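Local coordinates for uncharacterized protein (Parabacteroides merdae, PDB 4R7F) that is of unknown function but folds into three immunoglobulin-like beta-sandwich domains, the first probably related to a type 9 secretion system plug protein, and binds magnesium, at residues A[224-229]-A[343-348]; A[253-258]-A[296-301]; A[288-293]-A[336-341]; A[304-309]-A[321-326]. All blocks are in the same frame, centred on the assembly; numbering follows the deposited sequence.

Contact 1: A[224-229]-A[343-348]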
loop_
_atom_site.group_PDB
_atom_site.type_symbol
_atom_site.label_atom_id
_atom_site.label_comp_id
_atom_site.label_asym_id
_atom_site.label_seq_id
_atom_site.Cartn_x
_atom_site.Cartn_y
_atom_site.Cartn_z
ATOM N N TYR A 224 -4.945 14.724 3.300
ATOM C CA TYR A 224 -5.110 15.442 4.533
ATOM C C TYR A 224 -3.963 16.424 4.626
ATOM O O TYR A 224 -2.856 16.229 4.057
ATOM C CB TYR A 224 -5.105 14.497 5.753
ATOM C CG TYR A 224 -6.369 13.696 5.952
ATOM C CD1 TYR A 224 -6.742 12.731 5.070
ATOM C CD2 TYR A 224 -7.196 13.910 7.065
ATOM C CE1 TYR A 224 -7.914 11.998 5.247
ATOM C CE2 TYR A 224 -8.358 13.206 7.248
ATOM C CZ TYR A 224 -8.715 12.226 6.341
ATOM O OH TYR A 224 -9.876 11.495 6.498
ATOM N N ARG A 225 -4.263 17.503 5.338
ATOM C CA ARG A 225 -3.293 18.494 5.714
ATOM C C ARG A 225 -2.391 17.918 6.780
ATOM O O ARG A 225 -2.829 17.081 7.601
ATOM C CB ARG A 225 -3.990 19.736 6.281
ATOM C CG ARG A 225 -4.851 20.489 5.286
ATOM C CD ARG A 225 -5.821 21.410 6.006
ATOM N NE ARG A 225 -6.881 21.902 5.158
ATOM C CZ ARG A 225 -6.794 22.973 4.376
ATOM N NH1 ARG A 225 -5.680 23.687 4.295
ATOM N NH2 ARG A 225 -7.843 23.327 3.664
ATOM N N ARG A 226 -1.135 18.376 6.779
ATOM C CA ARG A 226 -0.137 17.851 7.734
ATOM C C ARG A 226 0.563 18.974 8.437
ATOM O O ARG A 226 0.702 20.090 7.910
ATOM C CB ARG A 226 0.882 16.927 7.060
ATOM C CG ARG A 226 0.273 15.678 6.420
ATOM C CD ARG A 226 1.092 15.146 5.251
ATOM N NE ARG A 226 2.486 14.817 5.613
ATOM C CZ ARG A 226 3.577 15.168 4.920
ATOM N NH1 ARG A 226 3.496 15.872 3.790
ATOM N NH2 ARG A 226 4.772 14.804 5.357
HETATM N N MSE A 227 1.018 18.636 9.638
HETATM C CA MSE A 227 1.574 19.578 10.594
HETATM C C MSE A 227 2.404 18.737 11.531
HETATM O O MSE A 227 2.056 17.585 11.782
HETATM C CB MSE A 227 0.262 20.128 11.166
HETATM C CG MSE A 227 0.296 20.868 12.445
HETATM SE SE MSE A 227 0.364 19.700 13.974
HETATM C CE MSE A 227 -1.420 19.636 14.763
ATOM N N GLU A 228 3.508 19.275 12.042
ATOM C CA GLU A 228 4.378 18.543 12.982
ATOM C C GLU A 228 4.994 19.512 13.946
ATOM O O GLU A 228 5.429 20.589 13.541
ATOM C CB GLU A 228 5.567 17.888 12.292
ATOM C CG GLU A 228 5.284 16.783 11.303
ATOM C CD GLU A 228 6.569 16.106 10.840
ATOM O OE1 GLU A 228 7.578 16.210 11.574
ATOM O OE2 GLU A 228 6.568 15.482 9.746
ATOM N N PHE A 229 5.090 19.114 15.207
ATOM C CA PHE A 229 5.782 19.937 16.190
ATOM C C PHE A 229 6.505 19.044 17.172
ATOM O O PHE A 229 6.008 18.730 18.254
ATOM C CB PHE A 229 4.861 20.950 16.873
ATOM C CG PHE A 229 3.721 20.340 17.665
ATOM C CD1 PHE A 229 2.590 19.827 17.028
ATOM C CD2 PHE A 229 3.747 20.349 19.057
ATOM C CE1 PHE A 229 1.541 19.301 17.771
ATOM C CE2 PHE A 229 2.709 19.808 19.799
ATOM C CZ PHE A 229 1.601 19.280 19.159
ATOM N N SER A 343 3.397 14.237 14.698
ATOM C CA SER A 343 2.951 14.539 13.323
ATOM C C SER A 343 1.477 14.280 13.246
ATOM O O SER A 343 1.024 13.175 13.570
ATOM C CB SER A 343 3.646 13.646 12.277
ATOM O OG SER A 343 5.052 13.672 12.437
ATOM N N TYR A 344 0.731 15.275 12.788
ATOM C CA TYR A 344 -0.737 15.163 12.684
ATOM C C TYR A 344 -1.232 15.327 11.255
ATOM O O TYR A 344 -0.821 16.262 10.555
ATOM C CB TYR A 344 -1.418 16.208 13.595
ATOM C CG TYR A 344 -1.338 15.869 15.085
ATOM C CD1 TYR A 344 -0.145 16.027 15.812
ATOM C CD2 TYR A 344 -2.467 15.404 15.781
ATOM C CE1 TYR A 344 -0.077 15.715 17.166
ATOM C CE2 TYR A 344 -2.399 15.080 17.119
ATOM C CZ TYR A 344 -1.199 15.227 17.807
ATOM O OH TYR A 344 -1.167 14.906 19.140
ATOM N N ASN A 345 -2.108 14.416 10.825
ATOM C CA ASN A 345 -2.988 14.682 9.686
ATOM C C ASN A 345 -4.273 15.370 10.195
ATOM O O ASN A 345 -4.785 15.052 11.270
ATOM C CB ASN A 345 -3.455 13.391 8.997
ATOM C CG ASN A 345 -2.381 12.668 8.177
ATOM O OD1 ASN A 345 -2.726 11.861 7.329
ATOM N ND2 ASN A 345 -1.113 12.905 8.437
ATOM N N TYR A 346 -4.854 16.230 9.376
ATOM C CA TYR A 346 -6.102 16.865 9.718
ATOM C C TYR A 346 -6.769 17.443 8.486
ATOM O O TYR A 346 -6.130 17.637 7.471
ATOM C CB TYR A 346 -5.901 17.964 10.792
ATOM C CG TYR A 346 -5.179 19.223 10.328
ATOM C CD1 TYR A 346 -3.793 19.285 10.232
ATOM C CD2 TYR A 346 -5.892 20.369 10.015
ATOM C CE1 TYR A 346 -3.155 20.474 9.827
ATOM C CE2 TYR A 346 -5.265 21.536 9.605
ATOM C CZ TYR A 346 -3.906 21.592 9.497
ATOM O OH TYR A 346 -3.333 22.793 9.097
ATOM N N GLN A 347 -8.066 17.715 8.598
ATOM C CA GLN A 347 -8.793 18.402 7.559
ATOM C C GLN A 347 -10.032 19.026 8.155
ATOM O O GLN A 347 -10.363 18.850 9.347
ATOM C CB GLN A 347 -9.183 17.436 6.456
ATOM C CG GLN A 347 -10.239 16.467 6.890
ATOM C CD GLN A 347 -10.634 15.460 5.820
ATOM O OE1 GLN A 347 -10.253 15.555 4.651
ATOM N NE2 GLN A 347 -11.421 14.477 6.229
ATOM N N TYR A 348 -10.735 19.729 7.294
ATOM C CA TYR A 348 -11.862 20.516 7.669
ATOM C C TYR A 348 -13.082 20.028 6.899
ATOM O O TYR A 348 -13.114 20.081 5.678
ATOM C CB TYR A 348 -11.587 21.976 7.316
ATOM C CG TYR A 348 -10.456 22.636 8.091
ATOM C CD1 TYR A 348 -10.580 22.980 9.450
ATOM C CD2 TYR A 348 -9.287 22.982 7.448
ATOM C CE1 TYR A 348 -9.546 23.617 10.117
ATOM C CE2 TYR A 348 -8.259 23.602 8.112
ATOM C CZ TYR A 348 -8.373 23.911 9.433
ATOM O OH TYR A 348 -7.304 24.556 10.024
HETATM O O HOH W 1 -11.855 11.907 4.584
#
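Strands 225-228 and 343-348 pair antiparallel within one sheet of an immunoglobulin-like beta-sandwich. Backbone hydrogen bonds join them at two rungs. Arg225 and Tyr346 exchange two, and the one from Arg225 N to Tyr346 O (2.8 Å) arrives nearly along the C=O axis. At the second rung Tyr344 N reaches Met227 O at 2.8 Å in an almost straight line (173°), whereas the return bond from Met227 N is weak. The non-hydrogen-bonded pairs, Arg226 with Asn345 and Glu228 with Ser343, send their side chains to the other face.

Contacts with aromatic rings line the face that carries Arg225 and Met227. Tyr346 takes the crowded first torsion (chi1 71°), which swings its ring beneath Arg225 CB; this carbon sits 3.7 Å from the ring centroid in a CH-pi contact. Arg225 then runs on extended until its NE lies 3.5 Å from CD2 at the edge of the Tyr348 ring, while NE also forms a salt bridge with Glu364. Met227, deposited as selenomethionine, folds back so that CE touches Tyr344 CB at 3.6 Å, and its SE approaches the Tyr344 ring obliquely, a Met-aromatic contact. Met227, Phe229 and Tyr344 also pack on Leu339 of the facing sheet.

The Tyr224 end of the pair lies near the magnesium site, where the metal ligand Asp269 accepts a hydrogen bond from Tyr224 N. Here the Tyr224 ring and Gln347 amide stack with planes 26° apart, and one water bridges Tyr224 OH (2.8 Å) and Gln347 NE2 (3.1 Å).

Contact 2: A[253-258]-A[296-301]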
loop_
_atom_site.group_PDB
_atom_site.type_symbol
_atom_site.label_atom_id
_atom_site.label_comp_id
_atom_site.label_asym_id
_atom_site.label_seq_id
_atom_site.Cartn_x
_atom_site.Cartn_y
_atom_site.Cartn_z
ATOM N N LEU A 253 -0.054 27.537 13.993
ATOM C CA LEU A 253 0.060 26.905 12.715
ATOM C C LEU A 253 -0.101 27.983 11.660
ATOM O O LEU A 253 -0.792 28.985 11.862
ATOM C CB LEU A 253 -1.028 25.847 12.503
ATOM C CG LEU A 253 -1.067 24.618 13.388
ATOM C CD1 LEU A 253 -2.234 23.685 13.040
ATOM C CD2 LEU A 253 0.210 23.883 13.226
HETATM N N MSE A 254 0.549 27.750 10.531
HETATM C CA MSE A 254 0.382 28.562 9.348
HETATM C C MSE A 254 -1.059 28.523 8.954
HETATM O O MSE A 254 -1.796 27.582 9.280
HETATM C CB MSE A 254 1.224 27.987 8.219
HETATM C CG MSE A 254 2.723 28.252 8.448
HETATM SE SE MSE A 254 3.709 27.427 6.958
HETATM C CE MSE A 254 5.478 28.082 7.544
ATOM N N THR A 255 -1.472 29.574 8.267
ATOM C CA THR A 255 -2.854 29.772 7.907
ATOM C C THR A 255 -3.263 28.785 6.822
ATOM O O THR A 255 -2.511 28.528 5.883
ATOM C CB THR A 255 -3.089 31.226 7.479
ATOM O OG1 THR A 255 -2.826 32.054 8.608
ATOM C CG2 THR A 255 -4.533 31.466 7.031
ATOM N N ASP A 256 -4.442 28.207 7.002
ATOM C CA ASP A 256 -4.997 27.287 6.024
ATOM C C ASP A 256 -6.019 28.017 5.169
ATOM O O ASP A 256 -6.658 28.934 5.663
ATOM C CB ASP A 256 -5.656 26.094 6.729
ATOM C CG ASP A 256 -4.654 25.207 7.461
ATOM O OD1 ASP A 256 -3.572 24.991 6.890
ATOM O OD2 ASP A 256 -4.969 24.678 8.570
ATOM N N TYR A 257 -6.180 27.570 3.914
ATOM C CA TYR A 257 -7.102 28.172 2.966
ATOM C C TYR A 257 -7.918 27.052 2.331
ATOM O O TYR A 257 -7.497 25.908 2.351
ATOM C CB TYR A 257 -6.337 28.992 1.888
ATOM C CG TYR A 257 -5.448 30.117 2.460
ATOM C CD1 TYR A 257 -4.133 29.866 2.842
ATOM C CD2 TYR A 257 -5.942 31.400 2.632
ATOM C CE1 TYR A 257 -3.340 30.859 3.391
ATOM C CE2 TYR A 257 -5.164 32.408 3.163
ATOM C CZ TYR A 257 -3.863 32.126 3.542
ATOM O OH TYR A 257 -3.091 33.094 4.107
ATOM N N ARG A 258 -9.091 27.388 1.794
ATOM C CA ARG A 258 -9.876 26.446 0.991
ATOM C C ARG A 258 -9.019 25.894 -0.139
ATOM O O ARG A 258 -8.215 26.602 -0.706
ATOM C CB ARG A 258 -11.155 27.092 0.460
ATOM C CG ARG A 258 -12.122 27.392 1.605
ATOM C CD ARG A 258 -13.444 28.036 1.208
ATOM N NE ARG A 258 -14.274 27.165 0.377
ATOM C CZ ARG A 258 -15.540 27.408 0.020
ATOM N NH1 ARG A 258 -16.160 28.509 0.426
ATOM N NH2 ARG A 258 -16.205 26.531 -0.735
ATOM N N THR A 296 -6.083 27.811 12.085
ATOM C CA THR A 296 -6.699 28.949 11.446
ATOM C C THR A 296 -7.090 28.588 10.039
ATOM O O THR A 296 -6.230 28.143 9.277
ATOM C CB THR A 296 -5.715 30.143 11.392
ATOM O OG1 THR A 296 -5.383 30.539 12.728
ATOM C CG2 THR A 296 -6.351 31.304 10.729
ATOM N N LEU A 297 -8.373 28.763 9.693
ATOM C CA LEU A 297 -8.845 28.603 8.315
ATOM C C LEU A 297 -9.425 29.913 7.816
ATOM O O LEU A 297 -10.484 30.314 8.250
ATOM C CB LEU A 297 -9.878 27.477 8.203
ATOM C CG LEU A 297 -10.591 27.321 6.843
ATOM C CD1 LEU A 297 -9.604 26.956 5.741
ATOM C CD2 LEU A 297 -11.705 26.298 6.917
ATOM N N ALA A 298 -8.714 30.579 6.904
ATOM C CA ALA A 298 -9.116 31.904 6.405
ATOM C C ALA A 298 -10.042 31.792 5.205
ATOM O O ALA A 298 -9.617 31.462 4.142
ATOM C CB ALA A 298 -7.901 32.742 6.031
ATOM N N CYS A 299 -11.321 32.060 5.408
ATOM C CA CYS A 299 -12.279 32.116 4.340
ATOM C C CYS A 299 -13.448 32.791 4.941
ATOM O O CYS A 299 -13.487 33.003 6.177
ATOM C CB CYS A 299 -12.640 30.732 3.812
ATOM S SG CYS A 299 -13.264 29.587 5.038
ATOM N N ASP A 300 -14.370 33.179 4.071
ATOM C CA ASP A 300 -15.650 33.743 4.495
ATOM C C ASP A 300 -16.405 32.625 5.145
ATOM O O ASP A 300 -16.152 31.472 4.795
ATOM C CB ASP A 300 -16.437 34.192 3.272
ATOM C CG ASP A 300 -15.960 35.540 2.729
ATOM O OD1 ASP A 300 -15.131 36.249 3.382
ATOM O OD2 ASP A 300 -16.470 35.906 1.664
ATOM N N PRO A 301 -17.327 32.938 6.079
ATOM C CA PRO A 301 -18.005 31.812 6.692
ATOM C C PRO A 301 -18.939 31.125 5.691
ATOM O O PRO A 301 -19.612 31.784 4.891
ATOM C CB PRO A 301 -18.790 32.450 7.833
ATOM C CG PRO A 301 -19.158 33.800 7.294
ATOM C CD PRO A 301 -17.923 34.224 6.494
HETATM O O HOH W 2 -3.050 29.107 13.278
HETATM O O HOH W 3 -4.033 26.416 10.704
HETATM O O HOH W 4 -9.743 30.205 1.837
HETATM O O HOH W 5 -15.773 30.724 2.184
#
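Segment 253-258 leaves the end of a beta-sandwich strand and stays beside strand 290-298 through a single backbone bridge, the two segments running in roughly the same direction, 31° apart. Asp256 makes both bonds: its N donates to Thr296 O at 2.9 Å, and its O accepts from Ala298 N at 2.9 Å, nearly along the C=O axis. Leu297 lies between these two partners, and its CG, anti to the backbone N (chi1 172°), carries CD1 to within 3.5 Å of Asp256 O. On the other side, Ala298 CB is met by Thr255 CG2 at 3.7 Å and by Tyr257 CE2 at 4.0 Å. Farther along, Arg258 lays its CD against Cys299 CB at 3.8 Å.

In the next shell the Asp256 carboxylate is fixed mainly by partners beyond the segments. OD1 bonds to His238 NE2, while OD2 takes both Tyr346 OH and Tyr348 OH, so the buried acid ties this loop to the opposing sheet. Waters continue the pairing. One links Leu253 O to Thr296 OG1, another accepts from Arg258 NH1 and donates to Asp300 O, and a third accepts from Arg258 N (2.9 Å) and donates to Ala298 O (2.6 Å).

Contact 3: A[288-293]-A[336-341]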
loop_
_atom_site.group_PDB
_atom_site.type_symbol
_atom_site.label_atom_id
_atom_site.label_comp_id
_atom_site.label_asym_id
_atom_site.label_seq_id
_atom_site.Cartn_x
_atom_site.Cartn_y
_atom_site.Cartn_z
ATOM N N ALA A 288 6.847 13.106 25.271
ATOM C CA ALA A 288 6.213 14.154 24.463
ATOM C C ALA A 288 5.374 15.057 25.342
ATOM O O ALA A 288 4.632 14.575 26.202
ATOM C CB ALA A 288 5.353 13.528 23.403
ATOM N N ASP A 289 5.502 16.356 25.131
ATOM C CA ASP A 289 4.797 17.354 25.931
ATOM C C ASP A 289 3.452 17.690 25.246
ATOM O O ASP A 289 3.194 17.229 24.127
ATOM C CB ASP A 289 5.707 18.609 26.064
ATOM C CG ASP A 289 5.373 19.464 27.270
ATOM O OD1 ASP A 289 4.314 19.221 27.908
ATOM O OD2 ASP A 289 6.163 20.394 27.577
ATOM N N TYR A 290 2.620 18.490 25.916
ATOM C CA TYR A 290 1.307 18.899 25.428
ATOM C C TYR A 290 1.402 20.393 25.260
ATOM O O TYR A 290 1.697 21.101 26.221
ATOM C CB TYR A 290 0.148 18.560 26.426
ATOM C CG TYR A 290 -0.421 17.135 26.301
ATOM C CD1 TYR A 290 0.139 16.062 26.994
ATOM C CD2 TYR A 290 -1.477 16.865 25.470
ATOM C CE1 TYR A 290 -0.353 14.774 26.866
ATOM C CE2 TYR A 290 -1.977 15.575 25.326
ATOM C CZ TYR A 290 -1.422 14.536 26.015
ATOM O OH TYR A 290 -1.945 13.278 25.852
ATOM N N TYR A 291 1.133 20.865 24.041
ATOM C CA TYR A 291 1.171 22.276 23.702
ATOM C C TYR A 291 -0.230 22.673 23.244
ATOM O O TYR A 291 -1.012 21.825 22.831
ATOM C CB TYR A 291 2.185 22.549 22.580
ATOM C CG TYR A 291 3.666 22.271 22.893
ATOM C CD1 TYR A 291 4.110 21.895 24.171
ATOM C CD2 TYR A 291 4.631 22.400 21.897
ATOM C CE1 TYR A 291 5.460 21.649 24.427
ATOM C CE2 TYR A 291 5.977 22.170 22.156
ATOM C CZ TYR A 291 6.392 21.799 23.421
ATOM O OH TYR A 291 7.732 21.558 23.662
ATOM N N ILE A 292 -0.559 23.955 23.336
ATOM C CA ILE A 292 -1.793 24.457 22.759
ATOM C C ILE A 292 -1.540 24.680 21.289
ATOM O O ILE A 292 -0.712 25.515 20.931
ATOM C CB ILE A 292 -2.218 25.815 23.323
ATOM C CG1 ILE A 292 -2.397 25.761 24.830
ATOM C CG2 ILE A 292 -3.522 26.265 22.682
ATOM C CD1 ILE A 292 -3.510 24.850 25.245
ATOM N N VAL A 293 -2.245 23.954 20.426
ATOM C CA VAL A 293 -2.079 24.183 18.992
ATOM C C VAL A 293 -3.217 25.017 18.426
ATOM O O VAL A 293 -4.365 24.730 18.684
ATOM C CB VAL A 293 -1.939 22.871 18.254
ATOM C CG1 VAL A 293 -1.691 23.112 16.780
ATOM C CG2 VAL A 293 -0.825 22.058 18.902
ATOM N N ALA A 336 -8.238 26.444 19.240
ATOM C CA ALA A 336 -7.084 26.095 20.091
ATOM C C ALA A 336 -7.335 24.715 20.608
ATOM O O ALA A 336 -8.408 24.458 21.132
ATOM C CB ALA A 336 -6.978 27.046 21.275
ATOM N N VAL A 337 -6.357 23.828 20.472
ATOM C CA VAL A 337 -6.502 22.453 20.933
ATOM C C VAL A 337 -5.225 22.032 21.655
ATOM O O VAL A 337 -4.126 22.170 21.126
ATOM C CB VAL A 337 -6.679 21.516 19.713
ATOM C CG1 VAL A 337 -6.957 20.091 20.170
ATOM C CG2 VAL A 337 -7.777 22.050 18.829
ATOM N N LEU A 338 -5.365 21.473 22.838
ATOM C CA LEU A 338 -4.219 20.920 23.529
ATOM C C LEU A 338 -3.923 19.518 22.979
ATOM O O LEU A 338 -4.716 18.596 23.118
ATOM C CB LEU A 338 -4.491 20.857 25.027
ATOM C CG LEU A 338 -3.305 20.491 25.928
ATOM C CD1 LEU A 338 -2.381 21.687 26.111
ATOM C CD2 LEU A 338 -3.764 19.996 27.291
ATOM N N LEU A 339 -2.738 19.399 22.402
ATOM C CA LEU A 339 -2.260 18.245 21.676
ATOM C C LEU A 339 -0.845 17.860 22.134
ATOM O O LEU A 339 0.019 18.723 22.430
ATOM C CB LEU A 339 -2.222 18.552 20.164
ATOM C CG LEU A 339 -3.595 18.732 19.497
ATOM C CD1 LEU A 339 -3.460 19.176 18.056
ATOM C CD2 LEU A 339 -4.390 17.445 19.560
ATOM N N LYS A 340 -0.633 16.553 22.189
ATOM C CA LYS A 340 0.674 15.959 22.431
ATOM C C LYS A 340 1.516 16.053 21.178
ATOM O O LYS A 340 1.044 15.822 20.056
ATOM C CB LYS A 340 0.497 14.508 22.840
ATOM C CG LYS A 340 1.699 13.837 23.463
ATOM C CD LYS A 340 1.363 12.380 23.805
ATOM C CE LYS A 340 2.361 11.777 24.777
ATOM N NZ LYS A 340 1.774 10.659 25.557
ATOM N N GLN A 341 2.774 16.397 21.376
ATOM C CA GLN A 341 3.721 16.558 20.290
ATOM C C GLN A 341 3.790 15.364 19.341
ATOM O O GLN A 341 3.784 14.211 19.789
ATOM C CB GLN A 341 5.117 16.762 20.849
ATOM C CG GLN A 341 5.337 18.045 21.581
ATOM C CD GLN A 341 6.744 18.080 22.126
ATOM O OE1 GLN A 341 7.039 17.446 23.146
ATOM N NE2 GLN A 341 7.625 18.789 21.432
#
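Lys340 has CG anti to its backbone N (chi1 -165°) and an extended chain beyond, whereas Tyr290 has CG beside its backbone N (chi1 -85°); these torsions lay the Tyr290 ring across the lysine. Lys340 CB stands 3.8 Å from the ring centroid, over one face and offset toward the rim, in a CH-pi contact. Extended Gln341 accepts Asp289 N on OE1 at 2.7 Å, using a lone pair in a nearly straight bond (171°). Its CG and amide cover one face of the Tyr291 ring. Gln341 N returns a bond to Asp289 O at 2.9 Å, prolonging the antiparallel ladder of strands 290-293 and 336-340 past its end, in one sheet of the immunoglobulin-like beta-sandwich. Ile292 CD1 presses tightly on Leu338 CD1 at 3.5 Å.

An alanine in place of Tyr290 takes away the ring over Lys340 CB and the hydroxyl bonded to Asp44, and would probably leave the lysine chain less firmly held. Lys340 NZ forms a salt bridge with that same Asp44. The ring laid against the lysine chain thus brings phenol and ammonium to one carboxylate, whose charge they are likely to stabilise where these two inner strands end against the first domain.

Contact 4: A[304-309]-A[321-326]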
loop_
_atom_site.group_PDB
_atom_site.type_symbol
_atom_site.label_atom_id
_atom_site.label_comp_id
_atom_site.label_asym_id
_atom_site.label_seq_id
_atom_site.Cartn_x
_atom_site.Cartn_y
_atom_site.Cartn_z
ATOM N N ASP A 304 -25.333 27.888 5.993
ATOM C CA ASP A 304 -26.169 26.690 6.045
ATOM C C ASP A 304 -25.407 25.452 6.535
ATOM O O ASP A 304 -25.673 24.347 6.082
ATOM C CB ASP A 304 -26.778 26.409 4.662
ATOM C CG ASP A 304 -27.454 27.646 4.043
ATOM O OD1 ASP A 304 -28.177 28.357 4.774
ATOM O OD2 ASP A 304 -27.255 27.900 2.827
ATOM N N GLY A 305 -24.442 25.642 7.432
ATOM C CA GLY A 305 -23.734 24.521 7.992
ATOM C C GLY A 305 -22.669 24.939 8.948
ATOM O O GLY A 305 -22.508 26.147 9.234
ATOM N N SER A 306 -21.909 23.936 9.409
ATOM C CA SER A 306 -20.812 24.156 10.349
ATOM C C SER A 306 -19.550 23.449 9.906
ATOM O O SER A 306 -19.610 22.467 9.168
ATOM C CB SER A 306 -21.243 23.715 11.743
ATOM O OG SER A 306 -22.377 24.472 12.165
ATOM N N VAL A 307 -18.404 23.979 10.330
ATOM C CA VAL A 307 -17.109 23.423 9.976
ATOM C C VAL A 307 -16.546 22.720 11.183
ATOM O O VAL A 307 -16.633 23.245 12.326
ATOM C CB VAL A 307 -16.129 24.497 9.477
ATOM C CG1 VAL A 307 -14.761 23.909 9.143
ATOM C CG2 VAL A 307 -16.711 25.150 8.241
ATOM N N TYR A 308 -16.017 21.518 10.932
ATOM C CA TYR A 308 -15.431 20.656 11.941
ATOM C C TYR A 308 -13.999 20.247 11.576
ATOM O O TYR A 308 -13.693 19.866 10.443
ATOM C CB TYR A 308 -16.243 19.390 12.088
ATOM C CG TYR A 308 -17.615 19.578 12.646
ATOM C CD1 TYR A 308 -18.671 20.003 11.827
ATOM C CD2 TYR A 308 -17.880 19.342 13.991
ATOM C CE1 TYR A 308 -19.933 20.167 12.328
ATOM C CE2 TYR A 308 -19.156 19.495 14.489
ATOM C CZ TYR A 308 -20.159 19.930 13.660
ATOM O OH TYR A 308 -21.386 20.130 14.190
ATOM N N LEU A 309 -13.135 20.294 12.572
ATOM C CA LEU A 309 -11.771 19.812 12.435
ATOM C C LEU A 309 -11.840 18.299 12.555
ATOM O O LEU A 309 -12.550 17.749 13.378
ATOM C CB LEU A 309 -10.928 20.457 13.522
ATOM C CG LEU A 309 -9.418 20.350 13.575
ATOM C CD1 LEU A 309 -8.749 20.504 12.221
ATOM C CD2 LEU A 309 -8.955 21.432 14.552
ATOM N N LYS A 321 -16.889 19.309 20.469
ATOM C CA LYS A 321 -15.478 19.372 20.708
ATOM C C LYS A 321 -14.723 19.698 19.457
ATOM O O LYS A 321 -13.716 20.351 19.559
ATOM C CB LYS A 321 -14.919 18.056 21.232
ATOM C CG LYS A 321 -15.555 17.513 22.499
ATOM C CD LYS A 321 -14.646 16.361 22.972
ATOM C CE LYS A 321 -15.388 15.093 23.366
ATOM N NZ LYS A 321 -16.051 14.385 22.235
ATOM N N SER A 322 -15.164 19.191 18.293
ATOM C CA SER A 322 -14.354 19.320 17.077
ATOM C C SER A 322 -14.885 20.432 16.172
ATOM O O SER A 322 -14.238 20.835 15.219
ATOM C CB SER A 322 -14.319 17.997 16.346
ATOM O OG SER A 322 -15.640 17.609 15.954
ATOM N N LYS A 323 -16.074 20.928 16.486
ATOM C CA LYS A 323 -16.668 22.039 15.739
ATOM C C LYS A 323 -15.814 23.296 15.886
ATOM O O LYS A 323 -15.229 23.531 16.914
ATOM C CB LYS A 323 -18.062 22.307 16.266
ATOM C CG LYS A 323 -18.876 23.314 15.462
ATOM C CD LYS A 323 -20.316 23.246 15.945
ATOM C CE LYS A 323 -21.141 24.320 15.285
ATOM N NZ LYS A 323 -22.436 24.510 15.959
HETATM N N MSE A 324 -15.741 24.079 14.833
HETATM C CA MSE A 324 -14.964 25.302 14.832
HETATM C C MSE A 324 -15.831 26.543 14.851
HETATM O O MSE A 324 -16.800 26.693 14.081
HETATM C CB MSE A 324 -14.135 25.213 13.568
HETATM C CG MSE A 324 -12.921 24.282 13.878
HETATM SE SE MSE A 324 -11.790 24.604 12.395
HETATM C CE MSE A 324 -10.610 25.869 13.266
ATOM N N GLY A 325 -15.464 27.460 15.726
ATOM C CA GLY A 325 -16.120 28.750 15.796
ATOM C C GLY A 325 -15.582 29.632 14.711
ATOM O O GLY A 325 -14.508 29.383 14.194
ATOM N N TYR A 326 -16.318 30.685 14.390
ATOM C CA TYR A 326 -15.885 31.631 13.350
ATOM C C TYR A 326 -15.603 32.964 14.002
ATOM O O TYR A 326 -16.413 33.508 14.733
ATOM C CB TYR A 326 -16.925 31.770 12.241
ATOM C CG TYR A 326 -16.389 32.508 11.045
ATOM C CD1 TYR A 326 -15.597 31.863 10.103
ATOM C CD2 TYR A 326 -16.635 33.864 10.876
ATOM C CE1 TYR A 326 -15.056 32.562 9.031
ATOM C CE2 TYR A 326 -16.106 34.561 9.809
ATOM C CZ TYR A 326 -15.308 33.915 8.897
ATOM O OH TYR A 326 -14.786 34.617 7.843
HETATM O O HOH W 6 -18.552 26.008 12.246
#
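Lys323 stretches across one face of the Tyr308 ring, crossing it obliquely. Its CG is anti to the backbone N (chi1 -172°) and the rest of the chain is extended, so the methylenes pass over the ring off centre: CG lies 4.2 Å from the ring centroid in a CH-pi contact, and CD approaches Tyr308 OH at 3.7 Å. Beyond the ring, Lys323 CE rests against Ser306 OG at 3.4 Å. Ser322 approaches Tyr308 differently, with OG at the ring edge, 3.4 Å from CD2, while that oxygen bonds to Val317 O. An alanine in place of Tyr308 removes the ring face under the lysine methylenes and the edge beside Ser322 OG, and would probably let the Lys323 chain move more freely.

Met324 N donates to Val307 O at 2.8 Å, and Leu309 N donates to Ser322 O at 2.9 Å from above the carbonyl plane, with Tyr308 and Lys323 bridged between the two bonds. Past the bridge the chains part, and a water takes over, accepting from Val307 N at 2.8 Å and donating to Met324 O at 2.6 Å. Met324, a selenomethionine, turns inward with Leu309, and both pack on Tyr348.

Strand 305-310 belongs to the sheet of strand 342-352, whereas strand 325-327 borders strand 332-340 in the other sheet. The bridge thus lies where the chain passes from one layer to the other of an immunoglobulin-like beta-sandwich.

All four contacts lie in one beta-sandwich. Contact 1 encloses the others along the chain, because its segments come first and last; contact 4 is nested inside contact 3, contacts 2 and 3 alternate, and contact 2 closes before contact 4 opens. Strand 290-298 serves contacts 2 and 3, whose centres are about 20 Å apart, in one sheet, while contact 1 belongs to the facing sheet, its centre about 13 Å from that of contact 3 and about 14 Å from that of contact 2. Contact 4 joins both sheets, its centre about 17 Å from that of contact 1. Phe229 against Tyr291 and Tyr348 against Met324 fill the interface, so residues distant in sequence close a single core.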